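Local coordinates for nuclear import protein MOG1 (Saccharomyces cerevisiae, PDB 1JHS) that binds the Ran GTPase Gsp1 and takes part in nuclear protein import and poly(A)+ mRNA export, at residues 72-77 / 106-111; 96-101 / 171-176; 129-134 / 140-145. The protein carries 1 engineered substitution. One frame throughout, in Å; residues are numbered along the deposited sequence.

Contact 1 (72-77 / 106-111)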
loop_
_atom_site.group_PDB
_atom_site.type_symbol
_atom_site.label_atom_id
_atom_site.label_comp_id
_atom_site.label_asym_id
_atom_site.label_seq_id
_atom_site.Cartn_x
_atom_site.Cartn_y
_atom_site.Cartn_z
ATOM N N GLU A 72 -7.412 1.901 -14.942
ATOM C CA GLU A 72 -8.720 2.378 -14.524
ATOM C C GLU A 72 -9.203 1.618 -13.290
ATOM O O GLU A 72 -9.784 2.217 -12.374
ATOM C CB GLU A 72 -9.734 2.231 -15.667
ATOM C CG GLU A 72 -9.893 3.477 -16.495
ATOM C CD GLU A 72 -10.820 3.257 -17.692
ATOM O OE1 GLU A 72 -11.820 2.507 -17.562
ATOM O OE2 GLU A 72 -10.532 3.845 -18.761
ATOM N N ALA A 73 -8.954 0.310 -13.250
ATOM C CA ALA A 73 -9.350 -0.496 -12.091
ATOM C C ALA A 73 -8.554 -0.014 -10.863
ATOM O O ALA A 73 -9.082 0.085 -9.753
ATOM C CB ALA A 73 -9.068 -1.981 -12.351
ATOM N N TRP A 74 -7.285 0.285 -11.078
ATOM C CA TRP A 74 -6.435 0.747 -9.985
ATOM C C TRP A 74 -6.959 2.085 -9.466
ATOM O O TRP A 74 -7.110 2.277 -8.247
ATOM C CB TRP A 74 -4.989 0.866 -10.478
ATOM C CG TRP A 74 -4.025 1.431 -9.473
ATOM C CD1 TRP A 74 -3.356 0.742 -8.483
ATOM C CD2 TRP A 74 -3.583 2.786 -9.394
ATOM N NE1 TRP A 74 -2.508 1.602 -7.804
ATOM C CE2 TRP A 74 -2.630 2.859 -8.346
ATOM C CE3 TRP A 74 -3.896 3.960 -10.116
ATOM C CZ2 TRP A 74 -1.989 4.063 -7.991
ATOM C CZ3 TRP A 74 -3.254 5.158 -9.756
ATOM C CH2 TRP A 74 -2.313 5.192 -8.706
ATOM N N GLN A 75 -7.261 3.011 -10.373
ATOM C CA GLN A 75 -7.779 4.320 -9.943
ATOM C C GLN A 75 -9.047 4.173 -9.121
ATOM O O GLN A 75 -9.268 4.900 -8.159
ATOM C CB GLN A 75 -8.053 5.212 -11.167
ATOM C CG GLN A 75 -6.778 5.555 -11.951
ATOM C CD GLN A 75 -7.073 6.391 -13.203
ATOM O OE1 GLN A 75 -7.853 5.980 -14.073
ATOM N NE2 GLN A 75 -6.468 7.555 -13.290
ATOM N N PHE A 76 -9.893 3.227 -9.520
ATOM C CA PHE A 76 -11.137 2.969 -8.822
ATOM C C PHE A 76 -10.845 2.540 -7.385
ATOM O O PHE A 76 -11.484 3.019 -6.438
ATOM C CB PHE A 76 -11.908 1.846 -9.538
ATOM C CG PHE A 76 -13.150 1.394 -8.802
ATOM C CD1 PHE A 76 -14.370 2.012 -9.021
ATOM C CD2 PHE A 76 -13.076 0.374 -7.850
ATOM C CE1 PHE A 76 -15.505 1.628 -8.299
ATOM C CE2 PHE A 76 -14.210 -0.018 -7.120
ATOM C CZ PHE A 76 -15.420 0.610 -7.346
ATOM N N HIS A 77 -9.876 1.626 -7.221
ATOM C CA HIS A 77 -9.543 1.142 -5.893
ATOM C C HIS A 77 -8.854 2.185 -5.055
ATOM O O HIS A 77 -9.004 2.190 -3.830
ATOM C CB HIS A 77 -8.693 -0.122 -5.977
ATOM C CG HIS A 77 -9.475 -1.324 -6.400
ATOM N ND1 HIS A 77 -10.480 -1.862 -5.624
ATOM C CD2 HIS A 77 -9.429 -2.070 -7.528
ATOM C CE1 HIS A 77 -11.022 -2.888 -6.259
ATOM N NE2 HIS A 77 -10.402 -3.036 -7.418
ATOM N N GLY A 106 1.560 2.460 -7.647
ATOM C CA GLY A 106 1.720 3.904 -7.657
ATOM C C GLY A 106 1.770 4.459 -6.237
ATOM O O GLY A 106 1.493 3.730 -5.274
ATOM N N LEU A 107 2.196 5.717 -6.115
ATOM C CA LEU A 107 2.216 6.428 -4.833
ATOM C C LEU A 107 1.134 7.498 -5.043
ATOM O O LEU A 107 1.090 8.147 -6.086
ATOM C CB LEU A 107 3.549 7.124 -4.593
ATOM C CG LEU A 107 4.770 6.287 -4.252
ATOM C CD1 LEU A 107 5.924 7.266 -4.070
ATOM C CD2 LEU A 107 4.537 5.488 -2.973
ATOM N N VAL A 108 0.293 7.698 -4.048
ATOM C CA VAL A 108 -0.833 8.619 -4.167
ATOM C C VAL A 108 -0.855 9.623 -3.021
ATOM O O VAL A 108 -0.456 9.300 -1.910
ATOM C CB VAL A 108 -2.136 7.784 -4.153
ATOM C CG1 VAL A 108 -3.366 8.680 -3.967
ATOM C CG2 VAL A 108 -2.222 6.987 -5.483
ATOM N N MET A 109 -1.325 10.836 -3.309
ATOM C CA MET A 109 -1.382 11.866 -2.285
ATOM C C MET A 109 -2.578 12.763 -2.536
ATOM O O MET A 109 -2.863 13.150 -3.680
ATOM C CB MET A 109 -0.112 12.718 -2.331
ATOM C CG MET A 109 0.046 13.712 -1.171
ATOM S SD MET A 109 1.597 14.665 -1.405
ATOM C CE MET A 109 1.256 15.322 -2.963
ATOM N N GLU A 110 -3.291 13.070 -1.460
ATOM C CA GLU A 110 -4.450 13.955 -1.538
ATOM C C GLU A 110 -3.965 15.342 -1.955
ATOM O O GLU A 110 -2.890 15.771 -1.522
ATOM C CB GLU A 110 -5.097 14.083 -0.146
ATOM C CG GLU A 110 -5.926 15.370 0.062
ATOM C CD GLU A 110 -6.542 15.431 1.442
ATOM O OE1 GLU A 110 -7.350 14.533 1.751
ATOM O OE2 GLU A 110 -6.218 16.370 2.219
ATOM N N VAL A 111 -4.727 16.027 -2.805
ATOM C CA VAL A 111 -4.383 17.407 -3.137
ATOM C C VAL A 111 -5.580 18.292 -2.769
ATOM O O VAL A 111 -5.453 19.510 -2.682
ATOM C CB VAL A 111 -3.973 17.600 -4.631
ATOM C CG1 VAL A 111 -2.639 16.899 -4.874
ATOM C CG2 VAL A 111 -5.060 17.114 -5.584
#
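Trp74, on helix 70-83, reaches strand 103-113 at Gly106 and Val108, a helix-on-sheet packing in which one indole makes the whole contact between 72-77 and 106-111. Trp74 holds CG anti to its backbone nitrogen (chi1 176°), which carries the ring off the helix and brings its six-membered part up to the strand. At Gly106 the strand offers bare backbone: CA lies 3.7 Å from CZ2 of Trp74, and a CB on this residue would run into that same ring atom. Gly106 therefore lets the indole come right up to the strand. Leu107 turns to the other side of the sheet, where it packs on Cys165 and Tyr169 of helix 163-178. Val108 faces the indole again. Its CG2 branch, beside the backbone nitrogen, does the touching, 3.7 Å from CH2 and 3.9 Å from CZ2 of Trp74, the valine and the indole running past one another in opposing senses. Around them Phe104 meets the indole with its ring plane at about 50°, and Leu130 packs on it too. Shortening Trp74 to an alanine would be likely to open a gap beside Gly106, take away what Val108 CG2 rests on in this helix and leave Val128 O without its indole N-H. That bond engages the indole's polar atom: Trp74 NE1 donates to the backbone O of Val128, on the strand next to 103-113.

Contact 2 (96-101 / 171-176); sequences DTVQQG and LLQEMV
Asp96 and Val98 of strand 87-99 meet the side chain of Gln173 on helix 163-178. From Asp96 the carboxylate comes up to the amide of Gln173, OD1 lying 3.7 Å from NE2, too far for a hydrogen bond. The two side chains cross at about a right angle and their flat ends are turned 42° apart. Each polar group is held elsewhere: Asp96 OD1 hydrogen-bonds Tyr169 OH, one turn back on the same helix as Gln173, and Gln173 NE2 hydrogen-bonds Thr105 OG1 on the adjoining strand. At Val98 the two methyls divide the work. CG2 lies 3.7 Å from NE2 of Gln173, a residue whose side chain runs out nearly straight past CG to the strand; CG1, anti to the backbone N (chi1 168°), approaches CG1 of Val176 at 4.2 Å. This apolar touch lies about one helical turn beyond Gln173. Here the strand carries a classic beta bulge, Val98 and Gln99 together opposing the single residue Lys103, where the chain turns a corner. The contact joins an alpha helix to the outermost strand of an antiparallel sheet, with a polar fringe beside a small valine contact, as part of the Mog1-family fold, in which helices pack on an antiparallel sheet.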
loop_
_atom_site.group_PDB
_atom_site.type_symbol
_atom_site.label_atom_id
_atom_site.label_comp_id
_atom_site.label_asym_id
_atom_site.label_seq_id
_atom_site.Cartn_x
_atom_site.Cartn_y
_atom_site.Cartn_z
ATOM N N ASP A 96 3.190 2.840 -12.296
ATOM C CA ASP A 96 3.761 1.895 -13.246
ATOM C C ASP A 96 2.873 0.675 -13.493
ATOM O O ASP A 96 2.212 0.172 -12.587
ATOM C CB ASP A 96 5.096 1.334 -12.742
ATOM C CG ASP A 96 6.193 2.381 -12.635
ATOM O OD1 ASP A 96 6.468 2.859 -11.505
ATOM O OD2 ASP A 96 6.793 2.722 -13.678
ATOM N N THR A 97 2.873 0.210 -14.734
ATOM C CA THR A 97 2.195 -1.028 -15.053
ATOM C C THR A 97 3.344 -2.006 -14.841
ATOM O O THR A 97 4.338 -1.986 -15.593
ATOM C CB THR A 97 1.743 -1.108 -16.517
ATOM O OG1 THR A 97 0.579 -0.294 -16.693
ATOM C CG2 THR A 97 1.359 -2.532 -16.860
ATOM N N VAL A 98 3.232 -2.841 -13.817
ATOM C CA VAL A 98 4.282 -3.813 -13.514
ATOM C C VAL A 98 4.115 -5.049 -14.421
ATOM O O VAL A 98 5.096 -5.646 -14.871
ATOM C CB VAL A 98 4.219 -4.216 -12.039
ATOM C CG1 VAL A 98 5.094 -5.436 -11.796
ATOM C CG2 VAL A 98 4.697 -3.029 -11.165
ATOM N N GLN A 99 2.866 -5.416 -14.694
ATOM C CA GLN A 99 2.600 -6.549 -15.580
ATOM C C GLN A 99 1.292 -6.267 -16.301
ATOM O O GLN A 99 0.254 -6.099 -15.664
ATOM C CB GLN A 99 2.513 -7.861 -14.801
ATOM C CG GLN A 99 2.523 -9.105 -15.715
ATOM C CD GLN A 99 2.642 -10.406 -14.937
ATOM O OE1 GLN A 99 1.666 -10.890 -14.355
ATOM N NE2 GLN A 99 3.851 -10.972 -14.898
ATOM N N GLN A 100 1.346 -6.194 -17.631
ATOM C CA GLN A 100 0.155 -5.886 -18.398
ATOM C C GLN A 100 -0.994 -6.784 -18.012
ATOM O O GLN A 100 -0.840 -7.997 -17.828
ATOM C CB GLN A 100 0.431 -5.971 -19.904
ATOM C CG GLN A 100 1.411 -4.898 -20.416
ATOM C CD GLN A 100 0.890 -3.465 -20.269
ATOM O OE1 GLN A 100 -0.311 -3.211 -20.425
ATOM N NE2 GLN A 100 1.791 -2.517 -20.006
ATOM N N GLY A 101 -2.142 -6.141 -17.834
ATOM C CA GLY A 101 -3.358 -6.831 -17.472
ATOM C C GLY A 101 -3.568 -7.156 -16.009
ATOM O O GLY A 101 -4.712 -7.180 -15.568
ATOM N N LEU A 171 9.477 -0.971 -1.746
ATOM C CA LEU A 171 8.867 -2.056 -0.963
ATOM C C LEU A 171 7.589 -2.523 -1.641
ATOM O O LEU A 171 7.363 -3.718 -1.813
ATOM C CB LEU A 171 8.545 -1.573 0.460
ATOM C CG LEU A 171 7.604 -2.440 1.296
ATOM C CD1 LEU A 171 8.209 -3.836 1.508
ATOM C CD2 LEU A 171 7.367 -1.755 2.653
ATOM N N LEU A 172 6.755 -1.567 -2.033
ATOM C CA LEU A 172 5.474 -1.879 -2.679
ATOM C C LEU A 172 5.695 -2.750 -3.915
ATOM O O LEU A 172 5.017 -3.771 -4.110
ATOM C CB LEU A 172 4.759 -0.589 -3.075
ATOM C CG LEU A 172 3.345 -0.782 -3.664
ATOM C CD1 LEU A 172 2.352 -1.203 -2.553
ATOM C CD2 LEU A 172 2.901 0.550 -4.325
ATOM N N GLN A 173 6.642 -2.355 -4.758
ATOM C CA GLN A 173 6.920 -3.125 -5.956
ATOM C C GLN A 173 7.470 -4.512 -5.628
ATOM O O GLN A 173 7.131 -5.491 -6.299
ATOM C CB GLN A 173 7.838 -2.323 -6.885
ATOM C CG GLN A 173 7.087 -1.114 -7.495
ATOM C CD GLN A 173 7.699 -0.559 -8.771
ATOM O OE1 GLN A 173 8.914 -0.295 -8.830
ATOM N NE2 GLN A 173 6.851 -0.355 -9.809
ATOM N N GLU A 174 8.304 -4.609 -4.593
ATOM C CA GLU A 174 8.839 -5.928 -4.199
ATOM C C GLU A 174 7.713 -6.836 -3.687
ATOM O O GLU A 174 7.727 -8.039 -3.939
ATOM C CB GLU A 174 9.933 -5.796 -3.134
ATOM C CG GLU A 174 11.185 -5.041 -3.637
ATOM C CD GLU A 174 12.390 -5.194 -2.715
ATOM O OE1 GLU A 174 13.391 -4.471 -2.931
ATOM O OE2 GLU A 174 12.354 -6.042 -1.783
ATOM N N MET A 175 6.748 -6.266 -2.960
ATOM C CA MET A 175 5.615 -7.051 -2.475
ATOM C C MET A 175 4.820 -7.600 -3.653
ATOM O O MET A 175 4.341 -8.750 -3.628
ATOM C CB MET A 175 4.695 -6.187 -1.606
ATOM C CG MET A 175 5.346 -5.762 -0.277
ATOM S SD MET A 175 4.108 -4.993 0.788
ATOM C CE MET A 175 3.104 -6.443 1.270
ATOM N N VAL A 176 4.690 -6.790 -4.697
ATOM C CA VAL A 176 3.950 -7.224 -5.880
ATOM C C VAL A 176 4.705 -8.309 -6.630
ATOM O O VAL A 176 4.118 -9.321 -7.033
ATOM C CB VAL A 176 3.696 -6.028 -6.817
ATOM C CG1 VAL A 176 3.192 -6.504 -8.202
ATOM C CG2 VAL A 176 2.682 -5.093 -6.158
#

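Contact 3 (129-134 / 140-145); sequences ALIRLT and VVISIN
Ile131 and Val140 face each other as a hydrogen-bonded pair on two antiparallel strands, whose directions differ by 164°. Ile131 N gives a 2.9 Å bond to Val140 O, and Val140 N returns one of 2.8 Å to Ile131 O. Ala129 and Ile142 repeat the exchange, with Ala129 N 2.8 Å from Ile142 O and Ile142 N bonded back to Ala129 O, so each pair is closed by two backbone bonds. Followed outward, the Ile131 side chain starts with CB against Val140 CB at 3.9 Å. Its CG1 lies beside the backbone N (chi1 -65°) and leads through an extended second torsion to CD1, which meets CD1 of Ile142 at 4.1 Å, the two side chains crossing at a slant. Val140 CG2 meets CD1 of Leu133, 3.7 Å away, and Phe179 packs on both Ile131 and Val140. Between the bonded pairs, Leu130 and Val141 form a non-hydrogen-bonded pair pointing to the opposite face. Leu130 CD1 comes to 3.6 Å from Val140 O, and helix 70-83 packs on this face through Ala73, Trp74 and His77. On the Ala129 side, Leu172 and Val176 of helix 163-178 press on Ala129. Alternating apolar side chains thus serve two helices from one antiparallel beta hairpin, strands 124-133 and 138-147, within the seven-stranded sheet.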
loop_
_atom_site.group_PDB
_atom_site.type_symbol
_atom_site.label_atom_id
_atom_site.label_comp_id
_atom_site.label_asym_id
_atom_site.label_seq_id
_atom_site.Cartn_x
_atom_site.Cartn_y
_atom_site.Cartn_z
ATOM N N ALA A 129 -1.046 -0.775 -4.596
ATOM C CA ALA A 129 -0.806 -1.728 -5.669
ATOM C C ALA A 129 -2.063 -2.543 -5.912
ATOM O O ALA A 129 -2.813 -2.833 -4.983
ATOM C CB ALA A 129 0.343 -2.653 -5.323
ATOM N N LEU A 130 -2.301 -2.885 -7.178
ATOM C CA LEU A 130 -3.444 -3.710 -7.544
ATOM C C LEU A 130 -2.880 -4.946 -8.218
ATOM O O LEU A 130 -2.012 -4.829 -9.079
ATOM C CB LEU A 130 -4.339 -2.970 -8.538
ATOM C CG LEU A 130 -5.405 -3.836 -9.228
ATOM C CD1 LEU A 130 -6.391 -4.474 -8.189
ATOM C CD2 LEU A 130 -6.170 -2.942 -10.222
ATOM N N ILE A 131 -3.345 -6.122 -7.799
ATOM C CA ILE A 131 -2.944 -7.391 -8.398
ATOM C C ILE A 131 -4.287 -8.040 -8.736
ATOM O O ILE A 131 -5.033 -8.423 -7.836
ATOM C CB ILE A 131 -2.181 -8.289 -7.398
ATOM C CG1 ILE A 131 -0.858 -7.616 -7.014
ATOM C CG2 ILE A 131 -1.892 -9.640 -8.048
ATOM C CD1 ILE A 131 -0.102 -8.263 -5.829
ATOM N N ARG A 132 -4.593 -8.148 -10.023
ATOM C CA ARG A 132 -5.876 -8.720 -10.429
ATOM C C ARG A 132 -5.827 -10.239 -10.557
ATOM O O ARG A 132 -5.108 -10.761 -11.412
ATOM C CB ARG A 132 -6.296 -8.101 -11.770
ATOM C CG ARG A 132 -6.093 -6.563 -11.837
ATOM C CD ARG A 132 -7.038 -5.923 -12.859
ATOM N NE ARG A 132 -8.396 -5.841 -12.321
ATOM C CZ ARG A 132 -9.462 -5.443 -13.018
ATOM N NH1 ARG A 132 -9.343 -5.099 -14.296
ATOM N NH2 ARG A 132 -10.644 -5.338 -12.412
ATOM N N LEU A 133 -6.559 -10.945 -9.695
ATOM C CA LEU A 133 -6.634 -12.402 -9.775
ATOM C C LEU A 133 -7.961 -12.708 -10.484
ATOM O O LEU A 133 -8.939 -13.164 -9.877
ATOM C CB LEU A 133 -6.610 -13.016 -8.382
ATOM C CG LEU A 133 -5.320 -12.714 -7.602
ATOM C CD1 LEU A 133 -5.397 -13.426 -6.248
ATOM C CD2 LEU A 133 -4.085 -13.205 -8.383
ATOM N N THR A 134 -7.968 -12.401 -11.782
ATOM C CA THR A 134 -9.127 -12.553 -12.653
ATOM C C THR A 134 -9.777 -13.933 -12.570
ATOM O O THR A 134 -11.010 -14.050 -12.546
ATOM C CB THR A 134 -8.700 -12.232 -14.093
ATOM O OG1 THR A 134 -8.041 -10.950 -14.095
ATOM C CG2 THR A 134 -9.893 -12.197 -15.012
ATOM N N VAL A 140 -6.714 -7.893 -5.644
ATOM C CA VAL A 140 -5.915 -7.745 -4.417
ATOM C C VAL A 140 -5.407 -6.302 -4.352
ATOM O O VAL A 140 -4.743 -5.848 -5.288
ATOM C CB VAL A 140 -4.697 -8.655 -4.427
ATOM C CG1 VAL A 140 -3.904 -8.485 -3.104
ATOM C CG2 VAL A 140 -5.146 -10.108 -4.628
ATOM N N VAL A 141 -5.696 -5.594 -3.254
ATOM C CA VAL A 141 -5.226 -4.210 -3.113
ATOM C C VAL A 141 -4.254 -4.135 -1.925
ATOM O O VAL A 141 -4.593 -4.501 -0.809
ATOM C CB VAL A 141 -6.400 -3.206 -2.924
ATOM C CG1 VAL A 141 -5.868 -1.768 -2.754
ATOM C CG2 VAL A 141 -7.329 -3.254 -4.157
ATOM N N ILE A 142 -3.030 -3.695 -2.199
ATOM C CA ILE A 142 -2.021 -3.569 -1.148
ATOM C C ILE A 142 -1.830 -2.078 -0.910
ATOM O O ILE A 142 -1.558 -1.338 -1.872
ATOM C CB ILE A 142 -0.659 -4.183 -1.567
ATOM C CG1 ILE A 142 -0.821 -5.681 -1.879
ATOM C CG2 ILE A 142 0.348 -4.047 -0.412
ATOM C CD1 ILE A 142 0.511 -6.452 -2.153
ATOM N N SER A 143 -2.011 -1.621 0.337
ATOM C CA SER A 143 -1.819 -0.198 0.641
ATOM C C SER A 143 -0.756 -0.038 1.720
ATOM O O SER A 143 -0.680 -0.839 2.655
ATOM C CB SER A 143 -3.132 0.494 1.090
ATOM O OG SER A 143 -3.862 -0.218 2.087
ATOM N N ILE A 144 0.095 0.969 1.557
ATOM C CA ILE A 144 1.134 1.230 2.537
ATOM C C ILE A 144 0.998 2.704 2.878
ATOM O O ILE A 144 1.182 3.562 2.021
ATOM C CB ILE A 144 2.556 0.943 1.986
ATOM C CG1 ILE A 144 2.652 -0.515 1.489
ATOM C CG2 ILE A 144 3.603 1.205 3.122
ATOM C CD1 ILE A 144 4.053 -0.938 0.908
ATOM N N ASN A 145 0.680 2.984 4.143
ATOM C CA ASN A 145 0.497 4.349 4.610
ATOM C C ASN A 145 1.807 4.946 5.115
ATOM O O ASN A 145 2.522 4.301 5.877
ATOM C CB ASN A 145 -0.538 4.370 5.728
ATOM C CG ASN A 145 -1.803 3.710 5.320
ATOM O OD1 ASN A 145 -2.504 4.192 4.410
ATOM N ND2 ASN A 145 -2.123 2.582 5.960
#

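How the contacts relate
All three contacts reach the same seven-stranded antiparallel sheet, whose neighbouring strands 138-147, 124-133, 103-113 and 87-99 appear among them. Contact 3 is the strand pairing within it; contact 1 brings helix 70-83 to one face, and contact 2 brings helix 163-178 to the other. The centres of contact 1 and contact 3 lie about 11 Å apart, those of contact 2 and contact 3 about 9 Å, and those of contact 1 and contact 2 about 14 Å. Along the chain both segments of contact 1 precede those of contact 3, contacts 1 and 2 interleave, and contact 2 brackets contact 3. Neighbouring residues of strand 124-133 face different helices, so this strand ties both helical layers to one sheet.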